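Local coordinates for galectin 2 (Gallus gallus, PDB 2YMZ), which probably binds carbohydrates, as a prototype lectin of the galectin family is expected to do, at residues E28-N33 / P47-S52; L43-R48 / F73-G78; V53-S58 / E67-H72. One frame throughout, in Å; residues are numbered along the deposited sequence.

Interaction 1: E28-N33 / P47-S52; sequences ESFAIN and PRFNES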
loop_
_atom_site.group_PDB
_atom_site.type_symbol
_atom_site.label_atom_id
_atom_site.label_comp_id
_atom_site.label_asym_id
_atom_site.label_seq_id
_atom_site.Cartn_x
_atom_site.Cartn_y
_atom_site.Cartn_z
ATOM N N GLU A 28 6.646 -4.953 -19.460
ATOM C CA GLU A 28 5.900 -5.744 -20.407
ATOM C C GLU A 28 4.520 -6.028 -19.861
ATOM O O GLU A 28 3.697 -6.375 -20.611
ATOM C CB GLU A 28 6.526 -7.117 -20.746
ATOM C CG GLU A 28 7.713 -6.935 -21.729
ATOM C CD GLU A 28 8.238 -8.236 -22.346
ATOM O OE1 GLU A 28 7.615 -9.350 -22.231
ATOM O OE2 GLU A 28 9.320 -8.129 -22.988
ATOM N N SER A 29 4.334 -5.964 -18.523
ATOM C CA SER A 29 2.973 -6.170 -18.012
ATOM C C SER A 29 2.953 -5.749 -16.533
ATOM O O SER A 29 3.996 -5.482 -15.968
ATOM C CB SER A 29 2.592 -7.665 -18.100
ATOM O OG SER A 29 3.268 -8.387 -17.129
ATOM N N PHE A 30 1.756 -5.642 -15.932
ATOM C CA PHE A 30 1.726 -5.465 -14.483
ATOM C C PHE A 30 0.407 -6.149 -14.064
ATOM O O PHE A 30 -0.432 -6.468 -14.902
ATOM C CB PHE A 30 1.802 -3.973 -14.068
ATOM C CG PHE A 30 0.623 -3.135 -14.529
ATOM C CD1 PHE A 30 -0.518 -2.949 -13.694
ATOM C CD2 PHE A 30 0.716 -2.433 -15.739
ATOM C CE1 PHE A 30 -1.521 -2.073 -14.094
ATOM C CE2 PHE A 30 -0.309 -1.632 -16.153
ATOM C CZ PHE A 30 -1.448 -1.450 -15.337
ATOM N N ALA A 31 0.234 -6.405 -12.749
ATOM C CA ALA A 31 -1.013 -7.045 -12.365
ATOM C C ALA A 31 -1.454 -6.471 -10.993
ATOM O O ALA A 31 -0.632 -6.148 -10.149
ATOM C CB ALA A 31 -0.843 -8.547 -12.227
ATOM N N ILE A 32 -2.738 -6.359 -10.865
ATOM C CA ILE A 32 -3.363 -5.922 -9.584
ATOM C C ILE A 32 -4.152 -7.211 -9.246
ATOM O O ILE A 32 -5.040 -7.683 -10.029
ATOM C CB ILE A 32 -4.341 -4.779 -9.858
ATOM C CG1 ILE A 32 -3.563 -3.504 -10.188
ATOM C CG2 ILE A 32 -5.218 -4.497 -8.629
ATOM C CD1 ILE A 32 -4.395 -2.376 -10.777
ATOM N N ASN A 33 -3.839 -7.782 -8.066
ATOM C CA ASN A 33 -4.442 -9.063 -7.617
ATOM C C ASN A 33 -5.230 -8.834 -6.285
ATOM O O ASN A 33 -4.668 -8.345 -5.358
ATOM C CB ASN A 33 -3.340 -10.024 -7.345
ATOM C CG ASN A 33 -2.623 -10.441 -8.665
ATOM O OD1 ASN A 33 -3.300 -10.748 -9.600
ATOM N ND2 ASN A 33 -1.339 -10.452 -8.695
ATOM N N PRO A 47 -2.864 -6.085 -17.408
ATOM C CA PRO A 47 -2.600 -5.546 -18.741
ATOM C C PRO A 47 -1.283 -6.082 -19.282
ATOM O O PRO A 47 -0.283 -6.087 -18.593
ATOM C CB PRO A 47 -2.409 -4.058 -18.446
ATOM C CG PRO A 47 -3.275 -3.746 -17.225
ATOM C CD PRO A 47 -3.038 -5.030 -16.385
ATOM N N ARG A 48 -1.321 -6.549 -20.516
ATOM C CA ARG A 48 -0.137 -7.162 -21.137
ATOM C C ARG A 48 0.195 -6.358 -22.419
ATOM O O ARG A 48 -0.616 -6.293 -23.351
ATOM C CB ARG A 48 -0.489 -8.584 -21.505
ATOM C CG ARG A 48 -0.422 -9.412 -20.170
ATOM C CD ARG A 48 -0.199 -10.899 -20.345
ATOM N NE ARG A 48 0.806 -11.201 -21.336
ATOM C CZ ARG A 48 2.078 -11.587 -21.126
ATOM N NH1 ARG A 48 2.552 -11.735 -19.892
ATOM N NH2 ARG A 48 2.884 -11.818 -22.218
ATOM N N PHE A 49 1.378 -5.782 -22.411
ATOM C CA PHE A 49 1.738 -4.826 -23.483
ATOM C C PHE A 49 2.080 -5.618 -24.755
ATOM O O PHE A 49 1.693 -5.191 -25.819
ATOM C CB PHE A 49 2.926 -3.956 -23.074
ATOM C CG PHE A 49 2.499 -2.809 -22.185
ATOM C CD1 PHE A 49 2.086 -1.616 -22.765
ATOM C CD2 PHE A 49 2.512 -2.954 -20.817
ATOM C CE1 PHE A 49 1.655 -0.584 -21.970
ATOM C CE2 PHE A 49 2.102 -1.885 -19.968
ATOM C CZ PHE A 49 1.692 -0.702 -20.583
ATOM N N ASN A 50 2.597 -6.833 -24.614
ATOM C CA ASN A 50 3.116 -7.559 -25.846
ATOM C C ASN A 50 1.956 -7.880 -26.748
ATOM O O ASN A 50 2.043 -7.772 -27.971
ATOM C CB ASN A 50 3.758 -8.915 -25.442
ATOM C CG ASN A 50 5.084 -8.754 -24.748
ATOM O OD1 ASN A 50 5.622 -7.664 -24.655
ATOM N ND2 ASN A 50 5.632 -9.877 -24.248
ATOM N N GLU A 51 0.840 -8.327 -26.154
ATOM C CA GLU A 51 -0.318 -8.713 -26.920
ATOM C C GLU A 51 -1.384 -7.619 -26.971
ATOM O O GLU A 51 -2.466 -7.850 -27.519
ATOM C CB GLU A 51 -0.907 -10.032 -26.411
ATOM C CG GLU A 51 0.129 -11.167 -26.383
ATOM C CD GLU A 51 0.670 -11.386 -24.993
ATOM O OE1 GLU A 51 0.047 -10.893 -24.011
ATOM O OE2 GLU A 51 1.759 -11.972 -24.844
ATOM N N SER A 52 -1.069 -6.496 -26.320
ATOM C CA SER A 52 -1.981 -5.325 -26.276
ATOM C C SER A 52 -3.389 -5.735 -25.813
ATOM O O SER A 52 -4.383 -5.566 -26.513
ATOM C CB SER A 52 -2.040 -4.625 -27.678
ATOM O OG SER A 52 -2.702 -3.385 -27.503
HETATM O O HOH W 1 3.082 -8.596 -22.246
#

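Interaction 2: L43-R48 / F73-G78; sequences LHFNPR and FNFYKG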
loop_
_atom_site.group_PDB
_atom_site.type_symbol
_atom_site.label_atom_id
_atom_site.label_comp_id
_atom_site.label_asym_id
_atom_site.label_seq_id
_atom_site.Cartn_x
_atom_site.Cartn_y
_atom_site.Cartn_z
ATOM N N LEU A 43 -9.762 -11.511 -8.370
ATOM C CA LEU A 43 -9.549 -10.683 -9.568
ATOM C C LEU A 43 -8.033 -10.606 -9.759
ATOM O O LEU A 43 -7.296 -10.079 -8.888
ATOM C CB LEU A 43 -10.185 -9.295 -9.447
ATOM C CG LEU A 43 -9.892 -8.298 -10.635
ATOM C CD1 LEU A 43 -10.259 -8.902 -11.992
ATOM C CD2 LEU A 43 -10.534 -6.919 -10.452
ATOM N N HIS A 44 -7.553 -11.091 -10.905
ATOM C CA HIS A 44 -6.191 -10.796 -11.314
ATOM C C HIS A 44 -6.363 -9.974 -12.586
ATOM O O HIS A 44 -6.929 -10.479 -13.570
ATOM C CB HIS A 44 -5.489 -12.164 -11.571
ATOM C CG HIS A 44 -4.244 -12.157 -12.456
ATOM N ND1 HIS A 44 -2.989 -11.847 -11.985
ATOM C CD2 HIS A 44 -4.075 -12.535 -13.763
ATOM C CE1 HIS A 44 -2.096 -12.004 -12.966
ATOM N NE2 HIS A 44 -2.733 -12.477 -14.032
ATOM N N PHE A 45 -6.025 -8.696 -12.529
ATOM C CA PHE A 45 -6.247 -7.735 -13.618
ATOM C C PHE A 45 -4.855 -7.496 -14.150
ATOM O O PHE A 45 -3.976 -6.931 -13.460
ATOM C CB PHE A 45 -6.767 -6.434 -12.966
ATOM C CG PHE A 45 -6.881 -5.279 -13.917
ATOM C CD1 PHE A 45 -7.986 -5.178 -14.737
ATOM C CD2 PHE A 45 -5.869 -4.293 -13.938
ATOM C CE1 PHE A 45 -8.091 -4.105 -15.638
ATOM C CE2 PHE A 45 -5.982 -3.200 -14.813
ATOM C CZ PHE A 45 -7.065 -3.158 -15.670
ATOM N N ASN A 46 -4.622 -7.913 -15.411
ATOM C CA ASN A 46 -3.256 -7.960 -15.848
ATOM C C ASN A 46 -3.117 -7.397 -17.295
ATOM O O ASN A 46 -3.332 -8.115 -18.289
ATOM C CB ASN A 46 -2.904 -9.476 -15.902
ATOM C CG ASN A 46 -1.509 -9.780 -16.510
ATOM O OD1 ASN A 46 -1.354 -10.902 -17.033
ATOM N ND2 ASN A 46 -0.518 -8.950 -16.346
ATOM N N PRO A 47 -2.864 -6.085 -17.408
ATOM C CA PRO A 47 -2.600 -5.546 -18.741
ATOM C C PRO A 47 -1.283 -6.082 -19.282
ATOM O O PRO A 47 -0.283 -6.087 -18.593
ATOM C CB PRO A 47 -2.409 -4.058 -18.446
ATOM C CG PRO A 47 -3.275 -3.746 -17.225
ATOM C CD PRO A 47 -3.038 -5.030 -16.385
ATOM N N ARG A 48 -1.321 -6.549 -20.516
ATOM C CA ARG A 48 -0.137 -7.162 -21.137
ATOM C C ARG A 48 0.195 -6.358 -22.419
ATOM O O ARG A 48 -0.616 -6.293 -23.351
ATOM C CB ARG A 48 -0.489 -8.584 -21.505
ATOM C CG ARG A 48 -0.422 -9.412 -20.170
ATOM C CD ARG A 48 -0.199 -10.899 -20.345
ATOM N NE ARG A 48 0.806 -11.201 -21.336
ATOM C CZ ARG A 48 2.078 -11.587 -21.126
ATOM N NH1 ARG A 48 2.552 -11.735 -19.892
ATOM N NH2 ARG A 48 2.884 -11.818 -22.218
ATOM N N PHE A 73 -7.239 -1.399 -25.108
ATOM C CA PHE A 73 -5.951 -1.322 -24.388
ATOM C C PHE A 73 -5.309 0.020 -24.699
ATOM O O PHE A 73 -4.701 0.226 -25.764
ATOM C CB PHE A 73 -4.951 -2.365 -24.925
ATOM C CG PHE A 73 -3.744 -2.501 -24.090
ATOM C CD1 PHE A 73 -2.611 -1.715 -24.302
ATOM C CD2 PHE A 73 -3.723 -3.428 -23.050
ATOM C CE1 PHE A 73 -1.463 -1.834 -23.526
ATOM C CE2 PHE A 73 -2.562 -3.546 -22.276
ATOM C CZ PHE A 73 -1.426 -2.766 -22.498
ATOM N N ASN A 74 -5.460 0.916 -23.793
ATOM C CA ASN A 74 -4.908 2.266 -23.925
ATOM C C ASN A 74 -4.047 2.497 -22.698
ATOM O O ASN A 74 -4.363 3.354 -21.834
ATOM C CB ASN A 74 -6.016 3.333 -23.921
ATOM C CG ASN A 74 -6.571 3.608 -25.313
ATOM O OD1 ASN A 74 -5.868 3.502 -26.302
ATOM N ND2 ASN A 74 -7.862 3.878 -25.390
ATOM N N PHE A 75 -2.991 1.719 -22.610
ATOM C CA PHE A 75 -2.043 1.918 -21.537
ATOM C C PHE A 75 -0.811 2.216 -22.253
ATOM O O PHE A 75 -0.556 1.686 -23.351
ATOM C CB PHE A 75 -1.854 0.666 -20.661
ATOM C CG PHE A 75 -2.964 0.419 -19.626
ATOM C CD1 PHE A 75 -3.064 1.245 -18.510
ATOM C CD2 PHE A 75 -3.874 -0.613 -19.785
ATOM C CE1 PHE A 75 -4.058 1.013 -17.516
ATOM C CE2 PHE A 75 -4.894 -0.852 -18.810
ATOM C CZ PHE A 75 -4.957 -0.055 -17.673
ATOM N N TYR A 76 0.028 2.991 -21.631
ATOM C CA TYR A 76 1.286 3.410 -22.250
ATOM C C TYR A 76 2.444 3.225 -21.350
ATOM O O TYR A 76 2.425 3.641 -20.175
ATOM C CB TYR A 76 1.173 4.925 -22.623
ATOM C CG TYR A 76 -0.019 5.105 -23.509
ATOM C CD1 TYR A 76 0.086 4.954 -24.882
ATOM C CD2 TYR A 76 -1.284 5.331 -22.974
ATOM C CE1 TYR A 76 -1.004 5.075 -25.696
ATOM C CE2 TYR A 76 -2.378 5.409 -23.768
ATOM C CZ TYR A 76 -2.240 5.299 -25.119
ATOM O OH TYR A 76 -3.373 5.380 -25.882
ATOM N N LYS A 77 3.544 2.686 -21.871
ATOM C CA LYS A 77 4.715 2.497 -21.013
ATOM C C LYS A 77 5.305 3.831 -20.619
ATOM O O LYS A 77 5.243 4.792 -21.413
ATOM C CB LYS A 77 5.806 1.676 -21.742
ATOM C CG LYS A 77 5.306 0.261 -22.074
ATOM C CD LYS A 77 6.391 -0.518 -22.842
ATOM C CE LYS A 77 5.786 -1.804 -23.398
ATOM N NZ LYS A 77 6.875 -2.676 -24.032
ATOM N N GLY A 78 5.810 3.923 -19.393
ATOM C CA GLY A 78 6.377 5.197 -18.929
ATOM C C GLY A 78 5.383 6.239 -18.408
ATOM O O GLY A 78 5.805 7.358 -18.117
#

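Interaction 3: V53-S58 / E67-H72; sequences VIVCNS and EQRDKH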
loop_
_atom_site.group_PDB
_atom_site.type_symbol
_atom_site.label_atom_id
_atom_site.label_comp_id
_atom_site.label_asym_id
_atom_site.label_seq_id
_atom_site.Cartn_x
_atom_site.Cartn_y
_atom_site.Cartn_z
ATOM N N VAL A 53 -3.499 -6.364 -24.629
ATOM C CA VAL A 53 -4.797 -6.885 -24.207
ATOM C C VAL A 53 -4.814 -6.820 -22.638
ATOM O O VAL A 53 -3.738 -6.931 -21.998
ATOM C CB VAL A 53 -4.973 -8.393 -24.654
ATOM C CG1 VAL A 53 -3.843 -9.246 -24.098
ATOM C CG2 VAL A 53 -6.353 -8.982 -24.248
ATOM N N ILE A 54 -6.019 -6.651 -22.060
ATOM C CA ILE A 54 -6.105 -6.745 -20.615
ATOM C C ILE A 54 -6.652 -8.131 -20.340
ATOM O O ILE A 54 -7.757 -8.497 -20.808
ATOM C CB ILE A 54 -7.119 -5.701 -20.081
ATOM C CG1 ILE A 54 -6.582 -4.281 -20.448
ATOM C CG2 ILE A 54 -7.350 -5.891 -18.544
ATOM C CD1 ILE A 54 -7.588 -3.166 -20.228
ATOM N N VAL A 55 -5.931 -8.900 -19.563
ATOM C CA VAL A 55 -6.409 -10.238 -19.209
ATOM C C VAL A 55 -6.871 -10.175 -17.763
ATOM O O VAL A 55 -6.119 -9.659 -16.928
ATOM C CB VAL A 55 -5.278 -11.230 -19.230
ATOM C CG1 VAL A 55 -5.754 -12.694 -19.009
ATOM C CG2 VAL A 55 -4.706 -11.201 -20.669
ATOM N N CYS A 56 -8.064 -10.677 -17.522
ATOM C CA CYS A 56 -8.549 -10.872 -16.147
ATOM C C CYS A 56 -8.718 -12.368 -15.921
ATOM O O CYS A 56 -9.175 -13.127 -16.828
ATOM C CB CYS A 56 -9.886 -10.171 -15.943
ATOM S SG CYS A 56 -9.709 -8.356 -15.982
ATOM N N ASN A 57 -8.444 -12.766 -14.698
ATOM C CA ASN A 57 -8.669 -14.199 -14.333
ATOM C C ASN A 57 -8.903 -14.308 -12.803
ATOM O O ASN A 57 -8.725 -13.321 -12.056
ATOM C CB ASN A 57 -7.462 -15.095 -14.692
ATOM C CG ASN A 57 -7.864 -16.571 -14.973
ATOM O OD1 ASN A 57 -8.967 -17.000 -14.693
ATOM N ND2 ASN A 57 -6.954 -17.343 -15.543
ATOM N N SER A 58 -9.264 -15.511 -12.354
ATOM C CA SER A 58 -9.314 -15.788 -10.884
ATOM C C SER A 58 -8.397 -16.975 -10.624
ATOM O O SER A 58 -8.043 -17.696 -11.554
ATOM C CB SER A 58 -10.759 -16.142 -10.497
ATOM O OG SER A 58 -11.259 -17.182 -11.341
ATOM N N GLU A 67 -9.566 -17.386 -18.351
ATOM C CA GLU A 67 -9.349 -15.929 -18.440
ATOM C C GLU A 67 -10.336 -15.212 -19.360
ATOM O O GLU A 67 -10.971 -15.829 -20.277
ATOM C CB GLU A 67 -7.845 -15.650 -18.783
ATOM C CG GLU A 67 -7.586 -15.523 -20.321
ATOM C CD GLU A 67 -7.750 -16.767 -21.104
ATOM O OE1 GLU A 67 -8.017 -17.896 -20.545
ATOM O OE2 GLU A 67 -7.562 -16.642 -22.338
ATOM N N GLN A 68 -10.492 -13.893 -19.156
ATOM C CA GLN A 68 -11.273 -13.046 -20.029
ATOM C C GLN A 68 -10.322 -12.056 -20.598
ATOM O O GLN A 68 -9.420 -11.626 -19.896
ATOM C CB GLN A 68 -12.423 -12.323 -19.241
ATOM C CG GLN A 68 -13.463 -13.352 -18.847
ATOM C CD GLN A 68 -14.709 -12.712 -18.268
ATOM O OE1 GLN A 68 -14.810 -11.472 -18.181
ATOM N NE2 GLN A 68 -15.682 -13.558 -17.901
ATOM N N ARG A 69 -10.473 -11.715 -21.892
ATOM C CA ARG A 69 -9.543 -10.836 -22.557
ATOM C C ARG A 69 -10.331 -9.616 -23.048
ATOM O O ARG A 69 -11.382 -9.755 -23.692
ATOM C CB ARG A 69 -8.855 -11.598 -23.762
ATOM C CG ARG A 69 -7.857 -12.630 -23.190
ATOM C CD ARG A 69 -7.441 -13.706 -24.242
ATOM N NE ARG A 69 -6.367 -14.494 -23.585
ATOM C CZ ARG A 69 -5.115 -14.074 -23.562
ATOM N NH1 ARG A 69 -4.730 -12.980 -24.233
ATOM N NH2 ARG A 69 -4.196 -14.725 -22.873
ATOM N N ASP A 70 -9.817 -8.438 -22.756
ATOM C CA ASP A 70 -10.393 -7.184 -23.282
ATOM C C ASP A 70 -9.343 -6.456 -24.126
ATOM O O ASP A 70 -8.261 -6.110 -23.651
ATOM C CB ASP A 70 -10.926 -6.357 -22.071
ATOM C CG ASP A 70 -11.646 -5.083 -22.479
ATOM O OD1 ASP A 70 -11.394 -4.503 -23.553
ATOM O OD2 ASP A 70 -12.513 -4.663 -21.704
ATOM N N LYS A 71 -9.691 -6.222 -25.410
ATOM C CA LYS A 71 -8.730 -5.698 -26.366
ATOM C C LYS A 71 -8.711 -4.162 -26.380
ATOM O O LYS A 71 -7.899 -3.564 -27.058
ATOM C CB LYS A 71 -9.021 -6.246 -27.764
ATOM C CG LYS A 71 -8.652 -7.714 -27.816
ATOM C CD LYS A 71 -7.135 -7.812 -27.897
ATOM C CE LYS A 71 -6.510 -6.917 -28.986
ATOM N NZ LYS A 71 -5.021 -7.051 -29.124
ATOM N N HIS A 72 -9.516 -3.568 -25.486
ATOM C CA HIS A 72 -9.546 -2.094 -25.348
ATOM C C HIS A 72 -8.364 -1.715 -24.481
ATOM O O HIS A 72 -8.438 -1.725 -23.226
ATOM C CB HIS A 72 -10.875 -1.613 -24.702
ATOM C CG HIS A 72 -11.058 -0.127 -24.781
ATOM N ND1 HIS A 72 -11.955 0.464 -25.651
ATOM C CD2 HIS A 72 -10.407 0.893 -24.166
ATOM C CE1 HIS A 72 -11.897 1.779 -25.522
ATOM N NE2 HIS A 72 -10.961 2.068 -24.634
#

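Interaction 1: E28-N33 / P47-S52
Ser29 and Arg48 form a single backbone bridge, their CA atoms 4.5 Å apart, where 28-30 and 47-50 run in nearly opposite directions, 169° apart. Phe49 N gives a nearly straight hydrogen bond to Glu28 O at 3.0 Å, while the bond from Phe30 N to Pro47 O is longer and weak. Water 1 extends the pairing past the bridge, donating to Glu28 O and accepting from Asn50 N. This is the open end of the hairpin of strands 30-34 and 40-48 in one sheet of the galectin beta-sandwich. On its inner side Pro47 lies over one face of the Phe30 ring in a CH-pi contact, with CG 4.0 Å from the ring centroid and closest to CZ; Phe122 stacks on the same ring. Phe49 CE2 approaches the edge of the Phe30 ring, and its own ring edge takes Glu28 O in plane. At the outer end the extended Glu28 side chain reaches Asn50: ND2 donates to OE1 at 2.9 Å from above the carboxylate, 64° out of its plane. Arg48, which matches an arginine of the galectin sugar-binding signature and whose CB points away from 28-33, grips Glu51 side-on, NE to OE1 at 2.8 Å and NH2 to OE2 at 2.9 Å, both on syn lone pairs.

Interaction 2: L43-R48 / F73-G78
Pro47 projects from strand 40-48 into the angle between the rings of Phe73 and Phe75, and its pyrrolidine is the bump around which this contact is shaped. The two rings belong to the irregular segment 73-78 and together make the hollow: Phe75 CD2 stands 4.1 Å above the plane of the Phe73 ring, displaced toward its rim, so that one aromatic forms the floor and the other a wall. Pro47 CB is the atom that meets both, lying 3.9 Å from Phe73 CE2 and 4.0 Å from Phe75 CD2. One atom further round the pyrrolidine, CG comes to 3.7 Å from Phe75 CE2, the two side chains crossing obliquely. CB of Phe73 points toward the strand, and CG is anti to the backbone N (chi1 -170°). The same Phe73 CE2 that meets the proline also lies 3.5 Å from Arg48 O, with CZ slightly farther from that oxygen. At the other end of the contact, Phe75 CZ comes up to the edge of the Phe45 ring, near its plane, at 4.3 Å from Phe45 CZ. This is looser than the proline packing. The touching groups are apolar apart from the Arg48 backbone. Ile54 of strand 53-60 touches Phe45, Phe73 and Phe75, and Phe49 meets Phe73 edge-to-face. In the galectin beta-sandwich, segment 73-78 packs here against the end of strand 40-48 on its way from strand 63-70 to strand 80-88.

Interaction 3: V53-S58 / E67-H72
Ile54 and Cys56 pair with Asp70 and Gln68 in the antiparallel beta hairpin of strands 53-60 and 63-70, at one margin of a galectin beta-sandwich sheet. Its ladder has four backbone hydrogen bonds: Ile54 N and O bond to Asp70 O and N, and Cys56 N and O to Gln68 O and N, all at 2.8 to 2.9 Å. Between these hydrogen-bonded pairs lies the non-hydrogen-bonded pair Val55-Arg69, flanked by CA-H...O contacts from Val55 to Gln68 O and from Arg69 to Ile54 O.

Van der Waals contacts centre on Val55 and Arg69, which share a face. Val55 points its two methyls to different partners: CG1 touches Glu67 CG at 3.6 Å, and CG2 lies 3.9 Å above the guanidinium plane of Arg69, toward its rim. Val53 CG2 meets Arg69 CB at 3.7 Å and Lys71 CD at 3.9 Å. Asn57, Glu67 and Arg69 correspond to residues of the galectin carbohydrate-binding signature, which probably line the sugar site. The inner face carries Ile54 and Cys56, which pack on Phe45 of strand 40-48.

Among the polar side chains, Glu67 OE2 lies in the guanidinium plane of Arg69 and accepts from NE on its anti lone pair, in a salt bridge. Asp70 OD2 bonds to His100, while OD1 closes an Asx turn, accepting from His72 N at 2.9 Å nearly along its C-O axis.

In the fold
The three contacts step across one sheet of the beta-sandwich. Strands 30-34, 40-48, 53-60 and 63-70 are successive neighbours in it; interaction 1 joins the first two, interaction 3 the last two, and interaction 2 packs the chain leading to strand 80-88 of the other sheet against strand 40-48. Interactions 1 and 2 share Pro47 and Arg48, with centres about 4 Å apart, and the centre of interaction 3 lies about 9 Å from each. Along the chain interaction 1 closes before interaction 3 opens, whereas interaction 2 spans interaction 3. Strands 40-48, 53-60 and 63-70 carry His44, Asn46, Arg48, Asn57, Glu67 and Arg69, which match the family's signature and probably form the sugar site.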